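SspB protein (Streptomyces clavuligerus, PDB 6JUF) probably acts as a metal-dependent DNA nuclease in a phosphorothioation-sensing bacterial defence system against phages. Local coordinates at residues Leu112-Leu117 against Leu205-Gln210; Tyr132-Leu137 against Ala146-Val151; Arg232-Ala237 against Ala273-Ala278. All blocks are in the same frame, centred on the assembly; numbering follows the deposited sequence.

Interaction 1 (Leu112-Leu117 against Leu205-Gln210); sequences LLHWWL and LGLMEQ
This is a small, buried contact of one histidine, H114 of helix 107-118, with two leucines just ahead of strand 208-211, made by a CH-pi meeting and a methyl contact. L207 reaches over one face of the H114 ring, the two side chains coming from opposite directions. Its CD1 lies 4.1 Å from the ring centroid and 15° off the ring normal, which makes the CH-pi contact. The methyl is displaced from the centre toward the ring's rim. CG of H114 is anti to the backbone N (chi1 174°), and this carries the ring out from the helix toward L207. L205 touches the stem of the same side chain: its CD1 is 4.2 Å from H114 CB. Between the leucines, G206 takes a positive phi of 57° and turns the chain. Strand 208-211 belongs to a three-stranded sheet whose order, with the helices before it, is consistent with a winged helix, and helix 107-118 packs on the entry to this strand. No hydrogen bond links the two segments. Around H114, F135 meets its ring edge-to-face, and Y180 meets it nearly at right angles and also touches L207. T222 holds the turn through backbone bonds with L207 and a side-chain bond to G206 O.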
loop_
_atom_site.group_PDB
_atom_site.type_symbol
_atom_site.label_atom_id
_atom_site.label_comp_id
_atom_site.label_asym_id
_atom_site.label_seq_id
_atom_site.Cartn_x
_atom_site.Cartn_y
_atom_site.Cartn_z
ATOM N N LEU B 112 -2.074 5.851 -12.610
ATOM C CA LEU B 112 -3.313 6.485 -13.056
ATOM C C LEU B 112 -3.762 7.606 -12.127
ATOM O O LEU B 112 -4.085 8.718 -12.535
ATOM C CB LEU B 112 -4.445 5.438 -13.205
ATOM C CG LEU B 112 -5.775 5.926 -13.724
ATOM C CD1 LEU B 112 -5.649 6.534 -15.127
ATOM C CD2 LEU B 112 -6.726 4.751 -13.696
ATOM N N LEU B 113 -3.782 7.253 -10.842
ATOM C CA LEU B 113 -4.168 8.232 -9.805
ATOM C C LEU B 113 -3.232 9.433 -9.797
ATOM O O LEU B 113 -3.671 10.567 -9.659
ATOM C CB LEU B 113 -4.265 7.575 -8.416
ATOM C CG LEU B 113 -5.580 6.749 -8.234
ATOM C CD1 LEU B 113 -5.388 5.805 -7.042
ATOM C CD2 LEU B 113 -6.791 7.654 -8.064
ATOM N N HIS B 114 -1.917 9.170 -9.968
ATOM C CA HIS B 114 -0.918 10.231 -10.054
ATOM C C HIS B 114 -1.215 11.157 -11.232
ATOM O O HIS B 114 -1.228 12.389 -11.106
ATOM C CB HIS B 114 0.490 9.599 -10.138
ATOM C CG HIS B 114 1.557 10.598 -10.368
ATOM N ND1 HIS B 114 2.262 10.712 -11.550
ATOM C CD2 HIS B 114 2.051 11.570 -9.518
ATOM C CE1 HIS B 114 3.167 11.725 -11.405
ATOM N NE2 HIS B 114 2.998 12.258 -10.184
ATOM N N TRP B 115 -1.558 10.553 -12.376
ATOM C CA TRP B 115 -1.952 11.323 -13.549
ATOM C C TRP B 115 -3.189 12.190 -13.232
ATOM O O TRP B 115 -3.237 13.386 -13.552
ATOM C CB TRP B 115 -2.240 10.340 -14.698
ATOM C CG TRP B 115 -2.707 11.069 -15.959
ATOM C CD1 TRP B 115 -4.011 11.113 -16.490
ATOM C CD2 TRP B 115 -1.894 11.943 -16.840
ATOM N NE1 TRP B 115 -4.052 11.874 -17.615
ATOM C CE2 TRP B 115 -2.793 12.395 -17.903
ATOM C CE3 TRP B 115 -0.530 12.301 -16.887
ATOM C CZ2 TRP B 115 -2.375 13.268 -18.898
ATOM C CZ3 TRP B 115 -0.142 13.178 -17.906
ATOM C CH2 TRP B 115 -1.066 13.651 -18.878
ATOM N N TRP B 116 -4.170 11.590 -12.514
ATOM C CA TRP B 116 -5.377 12.353 -12.188
ATOM C C TRP B 116 -5.136 13.485 -11.235
ATOM O O TRP B 116 -5.717 14.551 -11.380
ATOM C CB TRP B 116 -6.475 11.468 -11.639
ATOM C CG TRP B 116 -7.071 10.560 -12.707
ATOM C CD1 TRP B 116 -6.882 10.621 -14.118
ATOM C CD2 TRP B 116 -7.993 9.438 -12.489
ATOM N NE1 TRP B 116 -7.600 9.614 -14.742
ATOM C CE2 TRP B 116 -8.273 8.856 -13.826
ATOM C CE3 TRP B 116 -8.552 8.838 -11.368
ATOM C CZ2 TRP B 116 -9.133 7.745 -13.985
ATOM C CZ3 TRP B 116 -9.411 7.752 -11.540
ATOM C CH2 TRP B 116 -9.672 7.177 -12.820
ATOM N N LEU B 117 -4.159 13.296 -10.329
ATOM C CA LEU B 117 -3.834 14.338 -9.345
ATOM C C LEU B 117 -3.275 15.596 -10.090
ATOM O O LEU B 117 -3.585 16.712 -9.749
ATOM C CB LEU B 117 -2.799 13.832 -8.332
ATOM C CG LEU B 117 -2.325 14.839 -7.267
ATOM C CD1 LEU B 117 -3.506 15.414 -6.401
ATOM C CD2 LEU B 117 -1.282 14.219 -6.363
ATOM N N LEU B 205 5.915 3.785 -6.887
ATOM C CA LEU B 205 6.179 4.302 -8.257
ATOM C C LEU B 205 7.659 4.623 -8.438
ATOM O O LEU B 205 8.084 4.785 -9.576
ATOM C CB LEU B 205 5.285 5.527 -8.610
ATOM C CG LEU B 205 3.767 5.274 -8.449
ATOM C CD1 LEU B 205 3.010 6.529 -8.863
ATOM C CD2 LEU B 205 3.311 3.978 -9.178
ATOM N N GLY B 206 8.425 4.677 -7.317
ATOM C CA GLY B 206 9.868 4.990 -7.416
ATOM C C GLY B 206 10.200 6.319 -8.109
ATOM O O GLY B 206 11.227 6.415 -8.800
ATOM N N LEU B 207 9.335 7.322 -7.964
ATOM C CA LEU B 207 9.528 8.639 -8.672
ATOM C C LEU B 207 10.506 9.567 -8.008
ATOM O O LEU B 207 10.937 10.498 -8.637
ATOM C CB LEU B 207 8.175 9.369 -8.833
ATOM C CG LEU B 207 7.326 8.859 -10.004
ATOM C CD1 LEU B 207 5.876 9.336 -9.797
ATOM C CD2 LEU B 207 7.927 9.378 -11.318
ATOM N N MET B 208 10.767 9.419 -6.689
ATOM C CA MET B 208 11.580 10.451 -6.004
ATOM C C MET B 208 12.505 9.704 -5.059
ATOM O O MET B 208 12.128 8.655 -4.482
ATOM C CB MET B 208 10.694 11.418 -5.206
ATOM C CG MET B 208 11.342 12.750 -4.837
ATOM S SD MET B 208 10.112 13.733 -3.971
ATOM C CE MET B 208 11.187 14.719 -2.884
ATOM N N GLU B 209 13.711 10.217 -4.875
ATOM C CA GLU B 209 14.681 9.567 -4.012
ATOM C C GLU B 209 15.524 10.617 -3.293
ATOM O O GLU B 209 15.670 11.759 -3.742
ATOM C CB GLU B 209 15.563 8.595 -4.848
ATOM C CG GLU B 209 16.670 7.826 -4.107
ATOM C CD GLU B 209 16.133 6.954 -2.952
ATOM O OE1 GLU B 209 15.715 7.473 -1.912
ATOM O OE2 GLU B 209 16.176 5.702 -3.101
ATOM N N GLN B 210 16.046 10.196 -2.138
ATOM C CA GLN B 210 17.006 10.968 -1.394
ATOM C C GLN B 210 18.367 10.899 -2.071
ATOM O O GLN B 210 18.780 9.824 -2.544
ATOM C CB GLN B 210 17.055 10.339 0.017
ATOM C CG GLN B 210 18.283 10.720 0.779
ATOM C CD GLN B 210 18.407 12.187 1.030
ATOM O OE1 GLN B 210 19.530 12.705 1.015
ATOM N NE2 GLN B 210 17.294 12.872 1.308
#

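Interaction 2 (Tyr132-Leu137 against Ala146-Val151); sequences YVAFHL and ADLTQV
V133 and A134 on helix 129-137 pack against V151 and L148 on helix 145-159. The two helices are joined by the short strand 142-144, and with helix 166-180 and the rest of the three-stranded sheet they follow the order of a winged helix. The contact is therefore probably that of its first helix against its second. The packed side is wholly apolar and is made of two methyl meetings. V133 CG1 lies 4.0 Å from V151 CG1, and the two valines approach each other at a slant. In both, CG1 is anti to the backbone N (chi1 176° in V133), so each helix offers the same branch. V133 is further covered by I152 and H155 of helix 145-159 and by L6 of helix 5-9. V151 is only partly buried, and P139 and F140 of the connecting loop touch it. The outer side of 146-151 is different: A146 and Q150 are exposed, D147 is partly so, and none of the three reaches helix 129-137. L148 starts off askew from the contact, but its forked end comes nearer and also rests on V173 of helix 166-180. Both prongs touch one methyl: A134 CB is 4.0 Å from L148 CD1 and 4.1 Å from L148 CD2.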
loop_
_atom_site.group_PDB
_atom_site.type_symbol
_atom_site.label_atom_id
_atom_site.label_comp_id
_atom_site.label_asym_id
_atom_site.label_seq_id
_atom_site.Cartn_x
_atom_site.Cartn_y
_atom_site.Cartn_z
ATOM N N TYR B 132 1.922 20.253 -9.310
ATOM C CA TYR B 132 2.032 20.713 -10.709
ATOM C C TYR B 132 3.364 21.483 -10.953
ATOM O O TYR B 132 4.077 21.196 -11.897
ATOM C CB TYR B 132 0.795 21.546 -11.143
ATOM C CG TYR B 132 0.851 21.780 -12.633
ATOM C CD1 TYR B 132 1.537 22.885 -13.169
ATOM C CD2 TYR B 132 0.176 20.920 -13.513
ATOM C CE1 TYR B 132 1.582 23.085 -14.545
ATOM C CE2 TYR B 132 0.247 21.106 -14.894
ATOM C CZ TYR B 132 0.963 22.165 -15.388
ATOM O OH TYR B 132 1.013 22.355 -16.733
ATOM N N VAL B 133 3.738 22.410 -10.073
ATOM C CA VAL B 133 5.046 23.092 -10.225
ATOM C C VAL B 133 6.170 22.051 -10.175
ATOM O O VAL B 133 7.065 22.052 -11.013
ATOM C CB VAL B 133 5.276 24.144 -9.101
ATOM C CG1 VAL B 133 6.703 24.754 -9.264
ATOM C CG2 VAL B 133 4.232 25.257 -9.212
ATOM N N ALA B 134 6.146 21.162 -9.152
ATOM C CA ALA B 134 7.268 20.229 -8.902
ATOM C C ALA B 134 7.505 19.351 -10.123
ATOM O O ALA B 134 8.626 19.151 -10.543
ATOM C CB ALA B 134 7.047 19.348 -7.644
ATOM N N PHE B 135 6.429 18.808 -10.679
ATOM C CA PHE B 135 6.579 17.919 -11.853
ATOM C C PHE B 135 6.727 18.662 -13.164
ATOM O O PHE B 135 7.522 18.175 -14.031
ATOM C CB PHE B 135 5.430 16.913 -11.932
ATOM C CG PHE B 135 5.571 15.795 -10.932
ATOM C CD1 PHE B 135 6.162 14.603 -11.311
ATOM C CD2 PHE B 135 5.150 15.952 -9.605
ATOM C CE1 PHE B 135 6.325 13.552 -10.391
ATOM C CE2 PHE B 135 5.296 14.897 -8.694
ATOM C CZ PHE B 135 5.928 13.730 -9.055
ATOM N N HIS B 136 5.989 19.761 -13.371
ATOM C CA HIS B 136 5.853 20.325 -14.731
ATOM C C HIS B 136 6.524 21.666 -14.963
ATOM O O HIS B 136 6.790 22.013 -16.105
ATOM C CB HIS B 136 4.364 20.436 -15.056
ATOM C CG HIS B 136 3.703 19.084 -15.213
ATOM N ND1 HIS B 136 4.111 18.200 -16.135
ATOM C CD2 HIS B 136 2.612 18.518 -14.583
ATOM C CE1 HIS B 136 3.365 17.079 -16.083
ATOM N NE2 HIS B 136 2.428 17.263 -15.125
ATOM N N LEU B 137 6.778 22.435 -13.900
ATOM C CA LEU B 137 7.295 23.843 -14.081
ATOM C C LEU B 137 8.687 24.108 -13.522
ATOM O O LEU B 137 9.381 25.007 -13.993
ATOM C CB LEU B 137 6.313 24.879 -13.518
ATOM C CG LEU B 137 4.913 24.888 -14.185
ATOM C CD1 LEU B 137 3.973 25.905 -13.545
ATOM C CD2 LEU B 137 4.994 25.223 -15.639
ATOM N N ALA B 146 14.077 23.406 0.489
ATOM C CA ALA B 146 14.085 24.895 0.425
ATOM C C ALA B 146 14.045 25.375 -1.026
ATOM O O ALA B 146 13.333 26.336 -1.362
ATOM C CB ALA B 146 15.294 25.461 1.186
ATOM N N ASP B 147 14.851 24.728 -1.891
ATOM C CA ASP B 147 14.881 25.082 -3.325
ATOM C C ASP B 147 13.530 24.906 -4.013
ATOM O O ASP B 147 13.033 25.837 -4.701
ATOM C CB ASP B 147 15.873 24.247 -4.160
ATOM C CG ASP B 147 17.339 24.496 -3.788
ATOM O OD1 ASP B 147 17.720 25.578 -3.253
ATOM O OD2 ASP B 147 18.082 23.518 -4.061
ATOM N N LEU B 148 12.892 23.766 -3.740
ATOM C CA LEU B 148 11.568 23.534 -4.302
ATOM C C LEU B 148 10.518 24.504 -3.769
ATOM O O LEU B 148 9.680 25.032 -4.503
ATOM C CB LEU B 148 11.137 22.086 -4.111
ATOM C CG LEU B 148 9.790 21.734 -4.750
ATOM C CD1 LEU B 148 9.790 21.980 -6.268
ATOM C CD2 LEU B 148 9.474 20.280 -4.439
ATOM N N THR B 149 10.566 24.740 -2.458
ATOM C CA THR B 149 9.691 25.747 -1.890
ATOM C C THR B 149 9.840 27.108 -2.618
ATOM O O THR B 149 8.837 27.743 -2.983
ATOM C CB THR B 149 9.952 25.901 -0.370
ATOM O OG1 THR B 149 9.582 24.669 0.269
ATOM C CG2 THR B 149 9.119 27.087 0.210
ATOM N N GLN B 150 11.089 27.529 -2.847
ATOM C CA GLN B 150 11.307 28.858 -3.483
ATOM C C GLN B 150 10.770 28.926 -4.918
ATOM O O GLN B 150 10.178 29.943 -5.342
ATOM C CB GLN B 150 12.784 29.282 -3.375
ATOM C CG GLN B 150 13.115 29.709 -1.946
ATOM C CD GLN B 150 12.150 30.773 -1.386
ATOM O OE1 GLN B 150 11.525 30.586 -0.305
ATOM N NE2 GLN B 150 12.041 31.911 -2.102
ATOM N N VAL B 151 10.918 27.832 -5.670
ATOM C CA VAL B 151 10.354 27.797 -7.007
ATOM C C VAL B 151 8.830 27.904 -6.995
ATOM O O VAL B 151 8.253 28.647 -7.765
ATOM C CB VAL B 151 10.881 26.602 -7.823
ATOM C CG1 VAL B 151 10.242 26.570 -9.221
ATOM C CG2 VAL B 151 12.360 26.793 -7.999
#

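Interaction 3 (Arg232-Ala237 against Ala273-Ala278)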
loop_
_atom_site.group_PDB
_atom_site.type_symbol
_atom_site.label_atom_id
_atom_site.label_comp_id
_atom_site.label_asym_id
_atom_site.label_seq_id
_atom_site.Cartn_x
_atom_site.Cartn_y
_atom_site.Cartn_z
ATOM N N ARG B 232 -0.522 0.768 -21.805
ATOM C CA ARG B 232 -1.845 1.355 -21.992
ATOM C C ARG B 232 -2.107 2.540 -21.044
ATOM O O ARG B 232 -2.890 3.401 -21.338
ATOM C CB ARG B 232 -2.957 0.297 -21.868
ATOM C CG ARG B 232 -2.917 -0.632 -23.112
ATOM C CD ARG B 232 -4.068 -1.640 -23.099
ATOM N NE ARG B 232 -3.817 -2.679 -22.126
ATOM C CZ ARG B 232 -4.202 -3.962 -22.222
ATOM N NH1 ARG B 232 -4.841 -4.401 -23.292
ATOM N NH2 ARG B 232 -3.918 -4.818 -21.252
ATOM N N ILE B 233 -1.410 2.571 -19.883
ATOM C CA ILE B 233 -1.554 3.782 -19.025
ATOM C C ILE B 233 -0.858 5.008 -19.662
ATOM O O ILE B 233 -1.409 6.111 -19.706
ATOM C CB ILE B 233 -1.037 3.549 -17.576
ATOM C CG1 ILE B 233 -1.811 2.445 -16.825
ATOM C CG2 ILE B 233 -1.046 4.882 -16.782
ATOM C CD1 ILE B 233 -3.297 2.716 -16.639
ATOM N N ILE B 234 0.328 4.764 -20.229
ATOM C CA ILE B 234 1.038 5.781 -21.035
ATOM C C ILE B 234 0.156 6.275 -22.195
ATOM O O ILE B 234 -0.068 7.478 -22.376
ATOM C CB ILE B 234 2.406 5.276 -21.517
ATOM C CG1 ILE B 234 3.333 5.008 -20.299
ATOM C CG2 ILE B 234 3.050 6.299 -22.446
ATOM C CD1 ILE B 234 4.594 4.176 -20.622
ATOM N N ALA B 235 -0.361 5.315 -22.990
ATOM C CA ALA B 235 -1.182 5.690 -24.155
ATOM C C ALA B 235 -2.463 6.449 -23.775
ATOM O O ALA B 235 -2.835 7.453 -24.393
ATOM C CB ALA B 235 -1.487 4.439 -24.984
ATOM N N TYR B 236 -3.130 5.972 -22.711
ATOM C CA TYR B 236 -4.307 6.678 -22.223
ATOM C C TYR B 236 -3.934 8.162 -21.874
ATOM O O TYR B 236 -4.644 9.092 -22.213
ATOM C CB TYR B 236 -4.873 5.948 -20.972
ATOM C CG TYR B 236 -5.655 6.911 -20.058
ATOM C CD1 TYR B 236 -6.930 7.293 -20.362
ATOM C CD2 TYR B 236 -5.042 7.433 -18.890
ATOM C CE1 TYR B 236 -7.631 8.191 -19.534
ATOM C CE2 TYR B 236 -5.715 8.312 -18.057
ATOM C CZ TYR B 236 -7.012 8.714 -18.411
ATOM O OH TYR B 236 -7.654 9.605 -17.605
ATOM N N ALA B 237 -2.814 8.305 -21.141
ATOM C CA ALA B 237 -2.407 9.639 -20.719
ATOM C C ALA B 237 -2.085 10.556 -21.872
ATOM O O ALA B 237 -2.477 11.739 -21.881
ATOM C CB ALA B 237 -1.239 9.546 -19.735
ATOM N N ALA B 273 11.541 8.114 -26.081
ATOM C CA ALA B 273 11.682 6.767 -26.663
ATOM C C ALA B 273 10.701 5.850 -25.974
ATOM O O ALA B 273 10.120 4.955 -26.598
ATOM C CB ALA B 273 13.117 6.204 -26.496
ATOM N N ASP B 274 10.553 6.024 -24.666
ATOM C CA ASP B 274 9.680 5.183 -23.855
ATOM C C ASP B 274 8.209 5.421 -24.233
ATOM O O ASP B 274 7.392 4.489 -24.268
ATOM C CB ASP B 274 9.845 5.549 -22.370
ATOM C CG ASP B 274 11.242 5.305 -21.869
ATOM O OD1 ASP B 274 11.811 4.264 -22.246
ATOM O OD2 ASP B 274 11.741 6.161 -21.093
ATOM N N ILE B 275 7.859 6.680 -24.439
ATOM C CA ILE B 275 6.513 7.021 -24.862
ATOM C C ILE B 275 6.267 6.440 -26.260
ATOM O O ILE B 275 5.192 5.915 -26.539
ATOM C CB ILE B 275 6.326 8.535 -24.856
ATOM C CG1 ILE B 275 6.420 9.101 -23.421
ATOM C CG2 ILE B 275 5.007 8.940 -25.460
ATOM C CD1 ILE B 275 6.599 10.614 -23.404
ATOM N N ALA B 276 7.258 6.547 -27.143
ATOM C CA ALA B 276 7.076 5.993 -28.500
ATOM C C ALA B 276 6.856 4.509 -28.461
ATOM O O ALA B 276 6.009 3.976 -29.185
ATOM C CB ALA B 276 8.320 6.305 -29.335
ATOM N N ALA B 277 7.635 3.827 -27.634
ATOM C CA ALA B 277 7.527 2.354 -27.573
ATOM C C ALA B 277 6.165 1.914 -27.047
ATOM O O ALA B 277 5.570 0.940 -27.561
ATOM C CB ALA B 277 8.641 1.740 -26.757
ATOM N N ALA B 278 5.630 2.629 -26.070
ATOM C CA ALA B 278 4.293 2.311 -25.543
ATOM C C ALA B 278 3.227 2.573 -26.603
ATOM O O ALA B 278 2.301 1.762 -26.765
ATOM C CB ALA B 278 3.999 3.125 -24.296
#
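I234 and A278 make the heart of this helix-to-helix contact, with I275 at its flank. The methyl of A278 rests on the I234 side chain at three points. A278 CB is 3.8 Å from I234 CG2, 3.9 Å from I234 CB and 3.9 Å from I234 CD1. It thus touches the branch point of I234 and the ends of both branches. The torsions of I234 explain this. CG2 is anti to the backbone N (chi1 -64° for CG1), and the longer branch is extended (chi2 166°), with CD1 still close to the alanine methyl. The small A278 lets the backbones come near: I234 CA and A278 CA are 6.6 Å apart. One helical turn earlier, I275 meets the same I234 methyl more loosely. I234 CG2 is 4.3 Å from I275 CA and 4.5 Å from I275 CG2. No hydrogen bond crosses between the segments; the contact is made by apolar atoms.

A second shell surrounds these three residues. I270 touches both I234 and I275, L229 lies on I234, and L254 and A258 of helix 254-259 rest on I275. Near the start of helix 272-285, D274 OD2 accepts a hydrogen bond from R271 N.

The order of helices and strands, with sheet 250-253, 298-302, 289-293, is consistent with a winged helix, here probably its first helix against the long helix, 272-285, that precedes the two wing strands. The far side of helix 231-243 lies against helix 306-317, with Y236 edge-to-face on W311, and against helix 107-118, where Y236 OH is hydrogen-bonded to W116 NE1.

Overall arrangement
The three contacts lie in the part of the chain that matches the DUF4007 family. Along the chain, both segments of interaction 2 fall between the two segments of interaction 1; interaction 3 follows both. Centres of interactions 1 and 2 are about 15 Å apart, and they touch at F135. Centres of interactions 1 and 3 are about 16 Å apart, and they meet where helix 107-118 packs on helix 231-243. Interactions 2 and 3 do not touch: their nearest atoms are about 10 Å apart. Helix 107-118 touches two helix-and-sheet units of like strand order, 1-3-2, both probably winged helices, and ties them into one body. All three contacts lie away from the magnesium-binding residue E18.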